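Local coordinates for protein GH18 chiitnase (Pseudoalteromonas aurantia, PDB 6K7Z) that probably hydrolyses the beta-1,4 linkages within chitin chains, acting as an endochitinase of glycoside hydrolase family 18, at residues A[129-134]-A[170-175]; A[136-141]-A[175-180]. One frame throughout, in Å; residues are numbered along the deposited sequence.

Contact 1: A[129-134]-A[170-175]; sequences DGAQFL and YVEVVE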
loop_
_atom_site.group_PDB
_atom_site.type_symbol
_atom_site.label_atom_id
_atom_site.label_comp_id
_atom_site.label_asym_id
_atom_site.label_seq_id
_atom_site.Cartn_x
_atom_site.Cartn_y
_atom_site.Cartn_z
ATOM N N ASP A 129 -7.091 -19.794 -3.350
ATOM C CA ASP A 129 -6.713 -19.027 -4.531
ATOM C C ASP A 129 -6.556 -17.562 -4.126
ATOM O O ASP A 129 -7.547 -16.876 -3.867
ATOM C CB ASP A 129 -7.775 -19.211 -5.610
ATOM C CG ASP A 129 -7.363 -18.644 -6.953
ATOM O OD1 ASP A 129 -6.602 -17.657 -6.989
ATOM O OD2 ASP A 129 -7.818 -19.191 -7.980
ATOM N N GLY A 130 -5.318 -17.079 -4.067
ATOM C CA GLY A 130 -5.098 -15.716 -3.601
ATOM C C GLY A 130 -5.590 -14.662 -4.578
ATOM O O GLY A 130 -6.087 -13.606 -4.169
ATOM N N ALA A 131 -5.444 -14.918 -5.879
ATOM C CA ALA A 131 -5.939 -13.970 -6.867
ATOM C C ALA A 131 -7.450 -13.823 -6.767
ATOM O O ALA A 131 -7.976 -12.705 -6.746
ATOM C CB ALA A 131 -5.523 -14.405 -8.273
ATOM N N GLN A 132 -8.169 -14.945 -6.687
ATOM C CA GLN A 132 -9.617 -14.848 -6.575
ATOM C C GLN A 132 -10.029 -14.196 -5.261
ATOM O O GLN A 132 -11.043 -13.487 -5.215
ATOM C CB GLN A 132 -10.256 -16.227 -6.732
ATOM C CG GLN A 132 -11.774 -16.198 -6.546
ATOM C CD GLN A 132 -12.469 -15.287 -7.564
ATOM O OE1 GLN A 132 -12.272 -15.425 -8.775
ATOM N NE2 GLN A 132 -13.263 -14.331 -7.066
ATOM N N PHE A 133 -9.249 -14.404 -4.193
ATOM C CA PHE A 133 -9.512 -13.717 -2.933
ATOM C C PHE A 133 -9.409 -12.209 -3.113
ATOM O O PHE A 133 -10.312 -11.457 -2.725
ATOM C CB PHE A 133 -8.537 -14.197 -1.862
ATOM C CG PHE A 133 -8.539 -13.344 -0.621
ATOM C CD1 PHE A 133 -9.660 -13.284 0.195
ATOM C CD2 PHE A 133 -7.416 -12.610 -0.262
ATOM C CE1 PHE A 133 -9.662 -12.506 1.339
ATOM C CE2 PHE A 133 -7.405 -11.822 0.880
ATOM C CZ PHE A 133 -8.533 -11.766 1.687
ATOM N N LEU A 134 -8.310 -11.750 -3.711
ATOM C CA LEU A 134 -8.130 -10.320 -3.910
ATOM C C LEU A 134 -9.163 -9.760 -4.876
ATOM O O LEU A 134 -9.650 -8.642 -4.693
ATOM C CB LEU A 134 -6.719 -10.059 -4.404
ATOM C CG LEU A 134 -5.680 -10.409 -3.349
ATOM C CD1 LEU A 134 -4.307 -10.366 -3.992
ATOM C CD2 LEU A 134 -5.752 -9.430 -2.191
ATOM N N TYR A 170 -1.055 -10.814 -9.095
ATOM C CA TYR A 170 -1.694 -9.527 -9.344
ATOM C C TYR A 170 -1.916 -9.236 -10.818
ATOM O O TYR A 170 -2.693 -8.331 -11.137
ATOM C CB TYR A 170 -0.884 -8.390 -8.713
ATOM C CG TYR A 170 -1.395 -8.038 -7.353
ATOM C CD1 TYR A 170 -1.060 -8.804 -6.250
ATOM C CD2 TYR A 170 -2.251 -6.959 -7.171
ATOM C CE1 TYR A 170 -1.530 -8.479 -4.991
ATOM C CE2 TYR A 170 -2.750 -6.634 -5.902
ATOM C CZ TYR A 170 -2.378 -7.404 -4.828
ATOM O OH TYR A 170 -2.848 -7.120 -3.571
ATOM N N VAL A 171 -1.252 -9.959 -11.722
ATOM C CA VAL A 171 -1.626 -9.880 -13.134
ATOM C C VAL A 171 -3.087 -10.272 -13.295
ATOM O O VAL A 171 -3.884 -9.549 -13.903
ATOM C CB VAL A 171 -0.711 -10.771 -13.994
ATOM C CG1 VAL A 171 -1.243 -10.868 -15.424
ATOM C CG2 VAL A 171 0.704 -10.217 -14.006
ATOM N N GLU A 172 -3.462 -11.416 -12.725
ATOM C CA GLU A 172 -4.861 -11.822 -12.734
ATOM C C GLU A 172 -5.729 -10.789 -12.036
ATOM O O GLU A 172 -6.811 -10.445 -12.524
ATOM C CB GLU A 172 -5.018 -13.191 -12.071
ATOM C CG GLU A 172 -6.446 -13.735 -12.099
ATOM C CD GLU A 172 -6.585 -15.122 -11.459
ATOM O OE1 GLU A 172 -5.587 -15.876 -11.406
ATOM O OE2 GLU A 172 -7.707 -15.454 -11.010
ATOM N N VAL A 173 -5.268 -10.266 -10.898
ATOM C CA VAL A 173 -6.064 -9.283 -10.169
ATOM C C VAL A 173 -6.371 -8.074 -11.052
ATOM O O VAL A 173 -7.537 -7.695 -11.225
ATOM C CB VAL A 173 -5.355 -8.868 -8.867
ATOM C CG1 VAL A 173 -6.089 -7.710 -8.213
ATOM C CG2 VAL A 173 -5.282 -10.050 -7.901
ATOM N N VAL A 174 -5.338 -7.447 -11.625
ATOM C CA VAL A 174 -5.611 -6.213 -12.363
ATOM C C VAL A 174 -6.410 -6.508 -13.625
ATOM O O VAL A 174 -7.222 -5.683 -14.057
ATOM C CB VAL A 174 -4.322 -5.428 -12.690
ATOM C CG1 VAL A 174 -3.605 -4.996 -11.413
ATOM C CG2 VAL A 174 -3.391 -6.227 -13.606
ATOM N N GLU A 175 -6.225 -7.689 -14.215
ATOM C CA GLU A 175 -6.998 -8.037 -15.401
ATOM C C GLU A 175 -8.488 -8.132 -15.112
ATOM O O GLU A 175 -9.301 -7.774 -15.967
ATOM C CB GLU A 175 -6.486 -9.348 -15.975
ATOM C CG GLU A 175 -5.238 -9.135 -16.814
ATOM C CD GLU A 175 -4.525 -10.415 -17.144
ATOM O OE1 GLU A 175 -4.839 -11.466 -16.545
ATOM O OE2 GLU A 175 -3.635 -10.357 -18.003
HETATM O O HOH W 1 -5.562 -17.902 -9.445
#
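Two torsions set E172 against A131 and Y170 against L134 across neighbouring helices of a TIM barrel, helix 130-144 and helix 169-177. E172 sets CG anti to its backbone N (chi1 -177°) and runs extended beyond it, reaching A131 with its carboxylate; the chi1 of Y170, -95° and off the usual staggered positions, sets CG of the ring, whose CE1, CZ and OH then meet L134 CD1. The short segments run in nearly the same direction, 32° apart, with their axes 8.7 Å apart at closest. A131 and V173 are the pair whose CA atoms come nearest; A131 CB lies 3.4 Å from CD of E172, while V173 CG2 packs 3.8 Å from L134 CB. Beyond V173, the side chains of L134 and Y170 cross at about a right angle, L134 CD1 coming obliquely to within 3.5 Å of Y170 CE1. The phenol oxygen OH is hydrogen-bonded to H154 ND1, and F122 packs on both L134 and Y170. An alanine at Y170 would probably leave ND1 of H154 without this partner and open a gap beside the methyls of L134. The other margin is polar. D129 is the N-cap of its helix, accepting from Q132 N at OD1 (3.1 Å) from above the carboxylate plane. A water lies 2.7 Å from that same OD1 and 2.8 Å from OE1 of E172, with further acceptors near it elsewhere, so that it may not serve both carboxylates at once. Apolar packing on one margin thus gives way to two carboxylates on the other, where D129 OD1 and E172 OE2 stand 4.7 Å apart; the helix N-terminus would favour the charge on D129, and the water, when it donates to either, may ease the repulsion.

Contact 2: A[136-141]-A[175-180]; sequences SLTQEL and ELVGQE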
loop_
_atom_site.group_PDB
_atom_site.type_symbol
_atom_site.label_atom_id
_atom_site.label_comp_id
_atom_site.label_asym_id
_atom_site.label_seq_id
_atom_site.Cartn_x
_atom_site.Cartn_y
_atom_site.Cartn_z
ATOM N N SER A 136 -12.301 -10.948 -5.371
ATOM C CA SER A 136 -13.579 -10.876 -4.658
ATOM C C SER A 136 -13.558 -9.809 -3.571
ATOM O O SER A 136 -14.525 -9.055 -3.414
ATOM C CB SER A 136 -13.925 -12.240 -4.057
ATOM O OG SER A 136 -15.109 -12.139 -3.271
ATOM N N LEU A 137 -12.479 -9.749 -2.784
ATOM C CA LEU A 137 -12.396 -8.721 -1.753
ATOM C C LEU A 137 -12.482 -7.321 -2.357
ATOM O O LEU A 137 -13.199 -6.458 -1.838
ATOM C CB LEU A 137 -11.109 -8.875 -0.945
ATOM C CG LEU A 137 -10.913 -7.807 0.133
ATOM C CD1 LEU A 137 -12.033 -7.860 1.167
ATOM C CD2 LEU A 137 -9.532 -7.932 0.798
ATOM N N THR A 138 -11.782 -7.084 -3.471
ATOM C CA THR A 138 -11.849 -5.765 -4.090
ATOM C C THR A 138 -13.270 -5.433 -4.529
ATOM O O THR A 138 -13.762 -4.331 -4.265
ATOM C CB THR A 138 -10.878 -5.676 -5.270
ATOM O OG1 THR A 138 -9.531 -5.791 -4.792
ATOM C CG2 THR A 138 -11.030 -4.342 -5.984
ATOM N N GLN A 139 -13.964 -6.391 -5.152
ATOM C CA GLN A 139 -15.317 -6.134 -5.627
ATOM C C GLN A 139 -16.251 -5.819 -4.467
ATOM O O GLN A 139 -17.035 -4.863 -4.524
ATOM C CB GLN A 139 -15.827 -7.337 -6.419
ATOM C CG GLN A 139 -15.218 -7.471 -7.807
ATOM C CD GLN A 139 -15.580 -8.782 -8.487
ATOM O OE1 GLN A 139 -15.909 -9.767 -7.828
ATOM N NE2 GLN A 139 -15.507 -8.800 -9.814
ATOM N N GLU A 140 -16.182 -6.615 -3.400
ATOM C CA GLU A 140 -17.085 -6.417 -2.274
ATOM C C GLU A 140 -16.776 -5.123 -1.541
ATOM O O GLU A 140 -17.684 -4.441 -1.053
ATOM C CB GLU A 140 -16.994 -7.607 -1.322
ATOM C CG GLU A 140 -17.369 -8.924 -1.955
ATOM C CD GLU A 140 -18.861 -9.044 -2.174
ATOM O OE1 GLU A 140 -19.608 -8.125 -1.751
ATOM O OE2 GLU A 140 -19.283 -10.064 -2.746
ATOM N N LEU A 141 -15.497 -4.773 -1.449
ATOM C CA LEU A 141 -15.120 -3.529 -0.793
ATOM C C LEU A 141 -15.576 -2.327 -1.609
ATOM O O LEU A 141 -16.106 -1.354 -1.054
ATOM C CB LEU A 141 -13.607 -3.520 -0.583
ATOM C CG LEU A 141 -12.932 -2.798 0.578
ATOM C CD1 LEU A 141 -13.651 -3.021 1.886
ATOM C CD2 LEU A 141 -11.495 -3.305 0.670
ATOM N N GLU A 175 -6.225 -7.689 -14.215
ATOM C CA GLU A 175 -6.998 -8.037 -15.401
ATOM C C GLU A 175 -8.488 -8.132 -15.112
ATOM O O GLU A 175 -9.301 -7.774 -15.967
ATOM C CB GLU A 175 -6.486 -9.348 -15.975
ATOM C CG GLU A 175 -5.238 -9.135 -16.814
ATOM C CD GLU A 175 -4.525 -10.415 -17.144
ATOM O OE1 GLU A 175 -4.839 -11.466 -16.545
ATOM O OE2 GLU A 175 -3.635 -10.357 -18.003
ATOM N N LEU A 176 -8.868 -8.587 -13.921
ATOM C CA LEU A 176 -10.278 -8.765 -13.589
ATOM C C LEU A 176 -10.910 -7.562 -12.903
ATOM O O LEU A 176 -12.083 -7.271 -13.161
ATOM C CB LEU A 176 -10.461 -10.004 -12.710
ATOM C CG LEU A 176 -10.722 -11.324 -13.456
ATOM C CD1 LEU A 176 -11.989 -11.207 -14.300
ATOM C CD2 LEU A 176 -9.543 -11.730 -14.316
ATOM N N VAL A 177 -10.180 -6.851 -12.032
ATOM C CA VAL A 177 -10.787 -5.781 -11.239
ATOM C C VAL A 177 -9.913 -4.530 -11.181
ATOM O O VAL A 177 -10.156 -3.639 -10.362
ATOM C CB VAL A 177 -11.104 -6.245 -9.801
ATOM C CG1 VAL A 177 -12.099 -7.416 -9.798
ATOM C CG2 VAL A 177 -9.804 -6.582 -9.036
ATOM N N GLY A 178 -8.905 -4.439 -12.052
ATOM C CA GLY A 178 -8.052 -3.260 -12.052
ATOM C C GLY A 178 -8.817 -1.957 -12.164
ATOM O O GLY A 178 -8.411 -0.937 -11.593
ATOM N N GLN A 179 -9.943 -1.969 -12.882
ATOM C CA GLN A 179 -10.744 -0.761 -13.030
ATOM C C GLN A 179 -11.336 -0.289 -11.708
ATOM O O GLN A 179 -11.739 0.875 -11.602
ATOM C CB GLN A 179 -11.853 -0.996 -14.060
ATOM C CG GLN A 179 -12.950 -1.965 -13.614
ATOM C CD GLN A 179 -12.546 -3.443 -13.668
ATOM O OE1 GLN A 179 -11.463 -3.804 -14.144
ATOM N NE2 GLN A 179 -13.440 -4.309 -13.187
ATOM N N GLU A 180 -11.381 -1.148 -10.692
ATOM C CA GLU A 180 -11.939 -0.799 -9.395
ATOM C C GLU A 180 -10.882 -0.418 -8.367
ATOM O O GLU A 180 -11.232 -0.069 -7.236
ATOM C CB GLU A 180 -12.779 -1.962 -8.867
ATOM C CG GLU A 180 -13.965 -2.276 -9.770
ATOM C CD GLU A 180 -14.831 -3.389 -9.242
ATOM O OE1 GLU A 180 -14.673 -3.778 -8.065
ATOM O OE2 GLU A 180 -15.681 -3.880 -10.013
HETATM O O HOH W 2 -17.774 -4.005 -6.921
#
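V177 turns its two methyl branches to different partners on helix 130-144, a worked example of helix-helix packing around the outside of a TIM barrel. With chi1 at -61°, CG1 is anti to the carbonyl carbon and faces the side chain of Q139, whereas CG2 sits between the backbone N and the carbonyl carbon and meets T138. Q139 and V177 cross at about a right angle: the glutamine is extended beyond CG and lies across CG1 of the valine, with its CG and its NE2 each 3.7 Å from V177 CG1. T138 approaches more obliquely, with its CG2 4.0 Å from V177 CG2 and close to E180 CB as well. Its hydroxyl is turned to other partners, OG1 being hydrogen-bonded to L134 O and to H154 NE2. I135, also of helix 130-144, packs on V177. E180, in the short 3-10 segment 178-180, also runs extended beyond CG and brings its carboxylate obliquely to Q139, the amide and carboxylate planes lying 35° apart. OE1 comes to 3.5 Å from Q139 CA, a contact with the backbone carbon and not with the amide group. The 3-10 turn itself is closed by E180 N donating to V177 O, and E180 O in turn accepts from NH2 of R142. What polar link exists between the segments is indirect: a water donates to Q139 O at 2.7 Å and, weakly, to E180 OE1 at 3.3 Å.

Contacts 1 and 2 lie about 9 Å apart, centre to centre, and both join helix 130-144 to helix 169-177, the same neighbours on the outside of the barrel. Their segments alternate along the chain, 129-134 and 136-141 on the first helix before 170-175 and 175-180 on the second, with E175 common to both contacts. Contact 1 uses the opening turns of the helices; contact 2 follows farther along, where helix 169-177 gives way to a 3-10 turn. Strand 151-154 comes between the two helices in sequence, and its H154 bonds to Y170 of contact 1 and T138 of contact 2, tying the helix pair to the parallel barrel strands.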